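Local atomic coordinates of probable chitinase A (Chromobacterium violaceum, PDB entry 4TX8), a protein that probably hydrolyses chitin as an endochitinase of glycoside hydrolase family 18 and carries a family 5/12 carbohydrate-binding module. Residues L190-A193 with T194-Q197; V307-E310 with G311-D314. All coordinates share one frame; numbering follows the deposited sequence. Where two conformers were deposited one is given.

In the fold
Both contacts are helix starts in the family 18 catalytic domain, a TIM barrel whose parallel strands alternate with outer helices. Interaction 1 opens helix 193-210, between strands 176-182 and 214-218; interaction 2 opens helix 313-325, between barrel strands 288-292 and 345-350. They are separate: their centres lie 39 Å apart and their nearest atoms about 28 Å. In each a side chain caps the first turn, Asn192 in one and Ser312 in the other. Neither touches a metal. The side chain of Leu190 is about 11 Å from that of calcium ligand Glu220, and the side chain of Glu310 about 11 Å from the bound magnesium ion; the side chain of Asp314 lies about 3 Å from a citrate, probably from the crystallisation liquor.

Interaction 1: residues L190-A193 with T194-Q197; sequences LNNA and TQVQ
Asn192 caps the first turn of the helix through its own side chain, OD1 accepting from Gln195 N at 2.9 Å. The donor lies nearly along the C=O axis of the amide, with a C=O...N angle of 162°. This reach depends on chi1 of 58°, which places CG between the backbone N and the carbonyl carbon and folds the amide back over the helix end. The backbone carbonyl of the same residue opens the regular pattern: Asn192 O receives Val196 N at 3.2 Å, in the carbonyl plane. One residue on, Gln197 N bonds to Ala193 O at 3.1 Å.

Gln195 extends beyond CG and crosses the Asn192 side chain at about a right angle, CG lying 3.4 Å from Asn192 OD1. With chi1 of 168° Val196 sets CG1 anti to its backbone N, which leaves CG2 beside that N and 3.4 Å from Asn192 O. Leu190 sends CD2 back to within 3.8 Å of Gln195 O; Leu190 and Val196 also pack on helix 230-246, where Asn234 donates to Leu190 O. Asparagine accepting from the backbone N three residues on is a classic N-cap, and here it starts an outer helix of the TIM barrel.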
loop_
_atom_site.group_PDB
_atom_site.type_symbol
_atom_site.label_atom_id
_atom_site.label_comp_id
_atom_site.label_asym_id
_atom_site.label_seq_id
_atom_site.Cartn_x
_atom_site.Cartn_y
_atom_site.Cartn_z
ATOM N N LEU A 190 21.642 6.730 0.611
ATOM C CA LEU A 190 21.929 7.485 -0.602
ATOM C C LEU A 190 22.625 8.787 -0.233
ATOM O O LEU A 190 22.053 9.869 -0.366
ATOM C CB LEU A 190 20.649 7.768 -1.386
ATOM C CG LEU A 190 19.901 6.552 -1.933
ATOM C CD1 LEU A 190 18.638 6.994 -2.653
ATOM C CD2 LEU A 190 20.793 5.740 -2.858
ATOM N N ASN A 191 23.864 8.671 0.233
ATOM C CA ASN A 191 24.599 9.815 0.754
ATOM C C ASN A 191 25.619 10.381 -0.231
ATOM O O ASN A 191 26.079 11.511 -0.068
ATOM C CB ASN A 191 25.295 9.430 2.062
ATOM C CG ASN A 191 24.309 9.080 3.163
ATOM O OD1 ASN A 191 23.367 9.828 3.429
ATOM N ND2 ASN A 191 24.513 7.933 3.798
ATOM N N ASN A 192 25.974 9.597 -1.247
ATOM C CA ASN A 192 26.888 10.072 -2.285
ATOM C C ASN A 192 26.553 9.493 -3.659
ATOM O O ASN A 192 25.696 8.617 -3.780
ATOM C CB ASN A 192 28.341 9.753 -1.909
ATOM C CG ASN A 192 28.589 8.268 -1.697
ATOM O OD1 ASN A 192 28.255 7.439 -2.543
ATOM N ND2 ASN A 192 29.183 7.927 -0.560
ATOM N N ALA A 193 27.238 9.986 -4.689
ATOM C CA ALA A 193 26.962 9.593 -6.068
ATOM C C ALA A 193 27.219 8.109 -6.321
ATOM O O ALA A 193 26.587 7.502 -7.187
ATOM C CB ALA A 193 27.790 10.438 -7.030
ATOM N N THR A 194 28.146 7.530 -5.564
ATOM C CA THR A 194 28.482 6.118 -5.709
ATOM C C THR A 194 27.328 5.226 -5.271
ATOM O O THR A 194 27.051 4.196 -5.888
ATOM C CB THR A 194 29.730 5.746 -4.892
ATOM O OG1 THR A 194 30.739 6.748 -5.072
ATOM C CG2 THR A 194 30.266 4.392 -5.332
ATOM N N GLN A 195 26.657 5.625 -4.199
ATOM C CA GLN A 195 25.544 4.846 -3.680
ATOM C C GLN A 195 24.333 4.987 -4.593
ATOM O O GLN A 195 23.595 4.025 -4.809
ATOM C CB GLN A 195 25.212 5.278 -2.252
ATOM C CG GLN A 195 26.344 4.988 -1.275
ATOM C CD GLN A 195 26.067 5.500 0.120
ATOM O OE1 GLN A 195 25.233 6.383 0.317
ATOM N NE2 GLN A 195 26.770 4.946 1.100
ATOM N N VAL A 196 24.147 6.189 -5.134
ATOM C CA VAL A 196 23.098 6.443 -6.115
ATOM C C VAL A 196 23.242 5.496 -7.304
ATOM O O VAL A 196 22.266 4.888 -7.742
ATOM C CB VAL A 196 23.128 7.907 -6.609
ATOM C CG1 VAL A 196 22.231 8.085 -7.828
ATOM C CG2 VAL A 196 22.716 8.855 -5.489
ATOM N N GLN A 197 24.466 5.358 -7.805
ATOM C CA GLN A 197 24.720 4.487 -8.947
ATOM C C GLN A 197 24.446 3.020 -8.618
ATOM O O GLN A 197 23.884 2.295 -9.439
ATOM C CB GLN A 197 26.155 4.663 -9.443
ATOM C CG GLN A 197 26.399 6.007 -10.109
ATOM C CD GLN A 197 25.396 6.296 -11.210
ATOM O OE1 GLN A 197 24.646 7.271 -11.143
ATOM N NE2 GLN A 197 25.376 5.448 -12.232
#

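Interaction 2: residues V307-E310 with G311-D314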
loop_
_atom_site.group_PDB
_atom_site.type_symbol
_atom_site.label_atom_id
_atom_site.label_comp_id
_atom_site.label_asym_id
_atom_site.label_seq_id
_atom_site.Cartn_x
_atom_site.Cartn_y
_atom_site.Cartn_z
ATOM N N VAL A 307 -8.327 19.087 14.345
ATOM C CA VAL A 307 -7.750 17.978 13.593
ATOM C C VAL A 307 -8.824 16.991 13.157
ATOM O O VAL A 307 -9.848 16.839 13.819
ATOM C CB VAL A 307 -6.673 17.220 14.411
ATOM C CG1 VAL A 307 -5.507 18.137 14.740
ATOM C CG2 VAL A 307 -7.273 16.629 15.679
ATOM N N LEU A 308 -8.590 16.331 12.031
ATOM C CA LEU A 308 -9.497 15.298 11.564
ATOM C C LEU A 308 -9.149 13.989 12.260
ATOM O O LEU A 308 -7.986 13.594 12.316
ATOM C CB LEU A 308 -9.420 15.152 10.046
ATOM C CG LEU A 308 -9.642 16.455 9.272
ATOM C CD1 LEU A 308 -9.626 16.201 7.776
ATOM C CD2 LEU A 308 -10.946 17.127 9.690
ATOM N N ALA A 309 -10.166 13.329 12.801
ATOM C CA ALA A 309 -9.963 12.145 13.626
ATOM C C ALA A 309 -9.424 10.964 12.831
ATOM O O ALA A 309 -9.838 10.710 11.699
ATOM C CB ALA A 309 -11.264 11.762 14.314
ATOM N N GLU A 310 -8.491 10.249 13.444
ATOM C CA GLU A 310 -7.947 9.034 12.864
ATOM C C GLU A 310 -9.055 7.998 12.697
ATOM O O GLU A 310 -9.834 7.755 13.618
ATOM C CB GLU A 310 -6.821 8.488 13.742
ATOM C CG GLU A 310 -5.852 7.581 13.017
ATOM C CD GLU A 310 -4.759 7.049 13.924
ATOM O OE1 GLU A 310 -4.886 7.181 15.161
ATOM O OE2 GLU A 310 -3.771 6.500 13.398
ATOM N N GLY A 311 -9.132 7.398 11.514
ATOM C CA GLY A 311 -10.149 6.402 11.236
ATOM C C GLY A 311 -11.420 6.992 10.660
ATOM O O GLY A 311 -12.387 6.274 10.411
ATOM N N SER A 312 -11.427 8.304 10.448
ATOM C CA SER A 312 -12.594 8.955 9.858
ATOM C C SER A 312 -12.436 9.122 8.350
ATOM O O SER A 312 -11.323 9.206 7.828
ATOM C CB SER A 312 -12.849 10.320 10.506
ATOM O OG SER A 312 -11.944 11.295 10.020
ATOM N N ALA A 313 -13.573 9.148 7.663
ATOM C CA ALA A 313 -13.640 9.456 6.246
ATOM C C ALA A 313 -13.134 10.864 5.981
ATOM O O ALA A 313 -12.454 11.105 4.987
ATOM C CB ALA A 313 -15.061 9.304 5.744
ATOM N N ASP A 314 -13.477 11.790 6.872
ATOM C CA ASP A 314 -13.019 13.171 6.765
ATOM C C ASP A 314 -11.496 13.259 6.644
ATOM O O ASP A 314 -10.975 14.019 5.815
ATOM C CB ASP A 314 -13.487 13.989 7.970
ATOM C CG ASP A 314 -14.896 14.550 7.802
ATOM O OD1 ASP A 314 -15.408 14.603 6.661
ATOM O OD2 ASP A 314 -15.481 14.957 8.830
#
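Ala309 O takes two bonds from Ser312. Ser312 OG donates to Ala309 O at 2.8 Å, in the carbonyl plane and on a lone pair, whereas Ser312 N, 3.1 Å from Ala309 O, stands above that plane by 41°. The two donors therefore meet the oxygen from different directions. Ser312 OG gets there with a chi1 of 77°, lying between its own backbone N and carbonyl carbon, from where it also accepts from Met315 N and so caps the helix that follows. One hydroxyl thus joins the turn carbonyl to the backbone N-H of Met315 in the first turn of helix 313-325.

The backbone bond closes a type II beta turn from Ala309 to Ser312, with Glu310 and Gly311 at its corners. Gly311 has a positive phi (90°), as is usual for the third residue of a type II turn, a place often filled by glycine. Glu310 runs extended, CG anti to its backbone N, and OE2 bonds to Ser358 OG, while Glu310 CB and CG stay beside Gly311 N.

Farther out, the CB of Leu308 is directed at residues 311-314. Its CD1 lies 3.2 Å from Asp314 O, and its CD2 4.4 Å from Asp314 CB; Val382 and Thr301 also touch this leucine. The Asp314 carboxylate turns to other partners, OD2 to Ser381 OG and OD1 to Val382 N.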